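Local coordinates for protein lactate dehydrogenase, adjacent gene encodes predicted malate dehydrogenase (Cryptosporidium parvum, PDB 4ND2) that probably catalyses the NAD-dependent interconversion of (S)-lactate and pyruvate, at residues V76-G84 with L93-V104. Numbering follows the deposited sequence.
Sequences VIITASIPG and LLFGNARILDSV. With A3D (3-acetylpyridine adenine dinucleotide), chain C.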
loop_
_atom_site.group_PDB
_atom_site.type_symbol
_atom_site.label_atom_id
_atom_site.label_comp_id
_atom_site.label_asym_id
_atom_site.label_seq_id
_atom_site.Cartn_x
_atom_site.Cartn_y
_atom_site.Cartn_z
ATOM N N VAL A 76 2.553 20.521 -11.415
ATOM C CA VAL A 76 1.412 20.927 -12.222
ATOM C C VAL A 76 1.262 19.927 -13.359
ATOM O O VAL A 76 2.197 19.724 -14.132
ATOM C CB VAL A 76 1.592 22.343 -12.803
ATOM C CG1 VAL A 76 0.437 22.693 -13.736
ATOM C CG2 VAL A 76 1.703 23.369 -11.683
ATOM N N ILE A 77 0.095 19.292 -13.445
ATOM C CA ILE A 77 -0.193 18.343 -14.514
ATOM C C ILE A 77 -1.251 18.954 -15.434
ATOM O O ILE A 77 -2.360 19.267 -14.994
ATOM C CB ILE A 77 -0.668 16.982 -13.965
ATOM C CG1 ILE A 77 0.331 16.449 -12.929
ATOM C CG2 ILE A 77 -0.831 15.981 -15.099
ATOM C CD1 ILE A 77 -0.127 15.205 -12.201
ATOM N N ILE A 78 -0.896 19.129 -16.706
ATOM C CA ILE A 78 -1.756 19.817 -17.673
ATOM C C ILE A 78 -2.516 18.818 -18.540
ATOM O O ILE A 78 -1.923 18.112 -19.359
ATOM C CB ILE A 78 -0.943 20.771 -18.578
ATOM C CG1 ILE A 78 -0.089 21.712 -17.724
ATOM C CG2 ILE A 78 -1.873 21.571 -19.487
ATOM C CD1 ILE A 78 0.792 22.655 -18.519
ATOM N N THR A 79 -3.832 18.770 -18.352
ATOM C CA THR A 79 -4.707 17.898 -19.129
ATOM C C THR A 79 -5.682 18.687 -20.011
ATOM O O THR A 79 -6.425 18.091 -20.786
ATOM C CB THR A 79 -5.535 16.975 -18.210
ATOM O OG1 THR A 79 -6.652 17.694 -17.668
ATOM C CG2 THR A 79 -4.685 16.433 -17.073
ATOM N N ALA A 80 -5.668 20.015 -19.899
ATOM C CA ALA A 80 -6.654 20.865 -20.569
ATOM C C ALA A 80 -6.600 20.694 -22.081
ATOM O O ALA A 80 -5.521 20.625 -22.669
ATOM C CB ALA A 80 -6.438 22.323 -20.197
ATOM N N SER A 81 -7.774 20.627 -22.701
ATOM C CA SER A 81 -7.879 20.355 -24.126
ATOM C C SER A 81 -9.234 20.778 -24.675
ATOM O O SER A 81 -10.233 20.781 -23.951
ATOM C CB SER A 81 -7.681 18.859 -24.380
ATOM O OG SER A 81 -7.896 18.521 -25.740
ATOM N N ILE A 82 -9.257 21.123 -25.962
ATOM C CA ILE A 82 -10.510 21.367 -26.678
ATOM C C ILE A 82 -11.297 20.057 -26.762
ATOM O O ILE A 82 -10.702 18.983 -26.734
ATOM C CB ILE A 82 -10.272 21.944 -28.095
ATOM C CG1 ILE A 82 -9.549 20.937 -29.003
ATOM C CG2 ILE A 82 -9.490 23.248 -28.009
ATOM C CD1 ILE A 82 -9.380 21.419 -30.428
ATOM N N PRO A 83 -12.634 20.139 -26.862
ATOM C CA PRO A 83 -13.445 18.921 -26.793
ATOM C C PRO A 83 -13.332 18.025 -28.027
ATOM O O PRO A 83 -12.955 18.491 -29.100
ATOM C CB PRO A 83 -14.874 19.456 -26.647
ATOM C CG PRO A 83 -14.841 20.811 -27.256
ATOM C CD PRO A 83 -13.463 21.352 -27.009
ATOM N N GLY A 84 -13.650 16.745 -27.854
ATOM C CA GLY A 84 -13.697 15.793 -28.961
ATOM C C GLY A 84 -12.383 15.062 -29.163
ATOM O O GLY A 84 -11.315 15.673 -29.144
ATOM N N LEU A 93 -5.610 18.324 -32.819
ATOM C CA LEU A 93 -5.854 19.236 -31.702
ATOM C C LEU A 93 -4.807 20.348 -31.587
ATOM O O LEU A 93 -4.877 21.163 -30.665
ATOM C CB LEU A 93 -5.883 18.447 -30.386
ATOM C CG LEU A 93 -6.805 17.225 -30.320
ATOM C CD1 LEU A 93 -6.614 16.483 -29.004
ATOM C CD2 LEU A 93 -8.258 17.637 -30.505
ATOM N N LEU A 94 -3.851 20.385 -32.517
ATOM C CA LEU A 94 -2.685 21.268 -32.427
ATOM C C LEU A 94 -3.022 22.739 -32.163
ATOM O O LEU A 94 -2.565 23.312 -31.175
ATOM C CB LEU A 94 -1.854 21.169 -33.713
ATOM C CG LEU A 94 -0.606 22.047 -33.827
ATOM C CD1 LEU A 94 0.423 21.659 -32.777
ATOM C CD2 LEU A 94 -0.018 21.938 -35.226
ATOM N N PHE A 95 -3.809 23.341 -33.051
ATOM C CA PHE A 95 -4.025 24.790 -33.017
ATOM C C PHE A 95 -4.793 25.228 -31.772
ATOM O O PHE A 95 -4.415 26.198 -31.116
ATOM C CB PHE A 95 -4.747 25.270 -34.284
ATOM C CG PHE A 95 -3.984 25.013 -35.560
ATOM C CD1 PHE A 95 -4.587 24.360 -36.627
ATOM C CD2 PHE A 95 -2.661 25.422 -35.695
ATOM C CE1 PHE A 95 -3.889 24.121 -37.802
ATOM C CE2 PHE A 95 -1.960 25.187 -36.868
ATOM C CZ PHE A 95 -2.574 24.536 -37.921
ATOM N N GLY A 96 -5.860 24.506 -31.449
ATOM C CA GLY A 96 -6.681 24.825 -30.286
ATOM C C GLY A 96 -5.957 24.643 -28.963
ATOM O O GLY A 96 -6.040 25.495 -28.081
ATOM N N ASN A 97 -5.236 23.536 -28.817
ATOM C CA ASN A 97 -4.559 23.247 -27.551
ATOM C C ASN A 97 -3.325 24.106 -27.312
ATOM O O ASN A 97 -3.001 24.413 -26.165
ATOM C CB ASN A 97 -4.228 21.758 -27.442
ATOM C CG ASN A 97 -5.469 20.907 -27.239
ATOM O OD1 ASN A 97 -6.561 21.427 -26.997
ATOM N ND2 ASN A 97 -5.310 19.596 -27.335
ATOM N N ALA A 98 -2.652 24.516 -28.383
ATOM C CA ALA A 98 -1.561 25.483 -28.266
ATOM C C ALA A 98 -2.058 26.770 -27.605
ATOM O O ALA A 98 -1.387 27.331 -26.737
ATOM C CB ALA A 98 -0.972 25.789 -29.630
ATOM N N ARG A 99 -3.240 27.222 -28.018
ATOM C CA ARG A 99 -3.857 28.422 -27.458
ATOM C C ARG A 99 -4.242 28.243 -25.988
ATOM O O ARG A 99 -4.059 29.153 -25.183
ATOM C CB ARG A 99 -5.084 28.826 -28.284
ATOM C CG ARG A 99 -4.754 29.311 -29.693
ATOM C CD ARG A 99 -3.936 30.594 -29.669
ATOM N NE ARG A 99 -4.572 31.605 -28.821
ATOM C CZ ARG A 99 -3.935 32.553 -28.132
ATOM N NH1 ARG A 99 -2.609 32.661 -28.160
ATOM N NH2 ARG A 99 -4.640 33.408 -27.397
ATOM N N ILE A 100 -4.763 27.073 -25.635
ATOM C CA ILE A 100 -5.059 26.770 -24.233
ATOM C C ILE A 100 -3.790 26.864 -23.393
ATOM O O ILE A 100 -3.787 27.497 -22.335
ATOM C CB ILE A 100 -5.707 25.378 -24.065
ATOM C CG1 ILE A 100 -7.137 25.400 -24.608
ATOM C CG2 ILE A 100 -5.714 24.954 -22.599
ATOM C CD1 ILE A 100 -7.780 24.035 -24.718
ATOM N N LEU A 101 -2.711 26.250 -23.874
ATOM C CA LEU A 101 -1.448 26.227 -23.130
ATOM C C LEU A 101 -0.816 27.609 -22.949
ATOM O O LEU A 101 -0.104 27.829 -21.970
ATOM C CB LEU A 101 -0.451 25.246 -23.763
ATOM C CG LEU A 101 -0.496 23.816 -23.207
ATOM C CD1 LEU A 101 -1.902 23.230 -23.184
ATOM C CD2 LEU A 101 0.434 22.918 -24.005
ATOM N N ASP A 102 -1.087 28.536 -23.869
ATOM C CA ASP A 102 -0.678 29.937 -23.691
ATOM C C ASP A 102 -1.267 30.491 -22.398
ATOM O O ASP A 102 -0.564 31.120 -21.608
ATOM C CB ASP A 102 -1.143 30.818 -24.859
ATOM C CG ASP A 102 -0.466 30.473 -26.169
ATOM O OD1 ASP A 102 -1.075 30.732 -27.227
ATOM O OD2 ASP A 102 0.666 29.950 -26.153
ATOM N N SER A 103 -2.559 30.252 -22.195
ATOM C CA SER A 103 -3.256 30.709 -20.994
ATOM C C SER A 103 -2.753 29.986 -19.742
ATOM O O SER A 103 -2.504 30.618 -18.716
ATOM C CB SER A 103 -4.768 30.513 -21.151
ATOM O OG SER A 103 -5.470 31.004 -20.024
ATOM N N VAL A 104 -2.585 28.668 -19.833
ATOM C CA VAL A 104 -2.080 27.883 -18.700
ATOM C C VAL A 104 -0.685 28.361 -18.290
ATOM O O VAL A 104 -0.382 28.458 -17.101
ATOM C CB VAL A 104 -2.040 26.366 -19.007
ATOM C CG1 VAL A 104 -1.440 25.593 -17.839
ATOM C CG2 VAL A 104 -3.436 25.838 -19.308
HETATM P PA A3D C . -11.621 15.823 -21.583
HETATM O O1A A3D C . -12.342 14.761 -20.799
HETATM O O2A A3D C . -12.322 16.495 -22.735
HETATM O O5B A3D C . -11.136 16.961 -20.565
HETATM C C5B A3D C . -10.581 18.195 -21.003
HETATM C C4B A3D C . -10.882 19.234 -19.933
HETATM O O4B A3D C . -10.138 20.426 -20.187
HETATM C C3B A3D C . -12.359 19.625 -19.896
HETATM O O3B A3D C . -12.926 19.367 -18.607
HETATM C C2B A3D C . -12.369 21.108 -20.222
HETATM O O2B A3D C . -13.363 21.852 -19.513
HETATM C C1B A3D C . -10.966 21.531 -19.832
HETATM N N9A A3D C . -10.526 22.782 -20.483
HETATM C C8A A3D C . -10.799 23.214 -21.729
HETATM N N7A A3D C . -10.211 24.417 -21.948
HETATM C C5A A3D C . -9.557 24.763 -20.828
HETATM C C6A A3D C . -8.732 25.901 -20.378
HETATM N N6A A3D C . -8.482 26.950 -21.199
HETATM N N1A A3D C . -8.235 25.854 -19.119
HETATM C C2A A3D C . -8.468 24.823 -18.282
HETATM N N3A A3D C . -9.212 23.758 -18.631
HETATM C C4A A3D C . -9.767 23.677 -19.865
HETATM O O3 A3D C . -10.221 15.265 -22.164
HETATM P PN A3D C . -9.340 14.085 -21.495
HETATM O O1N A3D C . -9.928 12.763 -21.900
HETATM O O2N A3D C . -9.112 14.379 -20.037
HETATM O O5D A3D C . -7.941 14.293 -22.257
HETATM C C5D A3D C . -7.196 15.482 -22.022
HETATM C C4D A3D C . -6.031 15.619 -22.995
HETATM O O4D A3D C . -5.079 14.572 -22.770
HETATM C C3D A3D C . -6.444 15.520 -24.461
HETATM O O3D A3D C . -5.764 16.518 -25.223
HETATM C C2D A3D C . -5.972 14.151 -24.894
HETATM O O2D A3D C . -5.647 14.063 -26.284
HETATM C C1D A3D C . -4.736 13.987 -24.027
HETATM N N1N A3D C . -4.302 12.601 -23.866
HETATM C C2N A3D C . -3.001 12.324 -24.040
HETATM C C3N A3D C . -2.524 11.028 -23.902
HETATM C C7N A3D C . -1.071 10.720 -24.094
HETATM O O7N A3D C . -0.719 9.559 -24.029
HETATM C C8N A3D C . -0.084 11.818 -24.344
HETATM C C4N A3D C . -3.413 10.013 -23.575
HETATM C C5N A3D C . -4.753 10.322 -23.395
HETATM C C6N A3D C . -5.176 11.635 -23.550
#
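Ile78, at the end of strand 75-78, and Val104 of helix 94-111 meet tip to tip, Ile78 CD1 lying 3.8 Å from Val104 CG1. The other branch of Ile78, CG2, turns to Leu101 CD1, and Phe131 and Met127 of helix 124-135 close in on Ile78 and Leu101. One turn back along the helix, Ile100 divides its work. Its CG2 packs on Ala80 CB at 3.6 Å and also lies near N6A of the adenine, while CD1 lies against the peptide joining Ser81 to Ile82, 3.5 Å from Ile82 N. Ala80 in turn holds its methyl against the adenine, with CB 3.5 Å from A3D N3A. Farther along, Ile82 straddles the helix start: CG1 meets Leu93 CD2, and CG2 packs over the bare backbone of Gly96, close to its carbonyl carbon.

The polar edge belongs to Asn97. With CG anti to its own carbonyl carbon (chi1 -71°), the amide is brought to the loop and bonded at both ends. Ile82 N gives OD1 a nearly straight bond in the carbonyl plane (2.9 Å, 167° at the hydrogen). ND2 has its strongest partner in Asn122 O; with Ile82 N on OD1, this fixes the flip of the amide. ND2 also makes a more bent bond to Ser81 OG at 3.2 Å, with the hydroxyl tilted from the amide plane. Ser81 OG also sits 3.0 Å from ribose O3D of the dinucleotide, and Asn97, itself lining the cofactor pocket, helps position that hydroxyl beside the ribose. Leu93 CD1 lines the same ribose. Here the strand, the loop that follows it and the returning helix form the first half of a beta-alpha-beta crossover in the Rossmann fold, with the dinucleotide lying along the C-terminal edge of the parallel sheet.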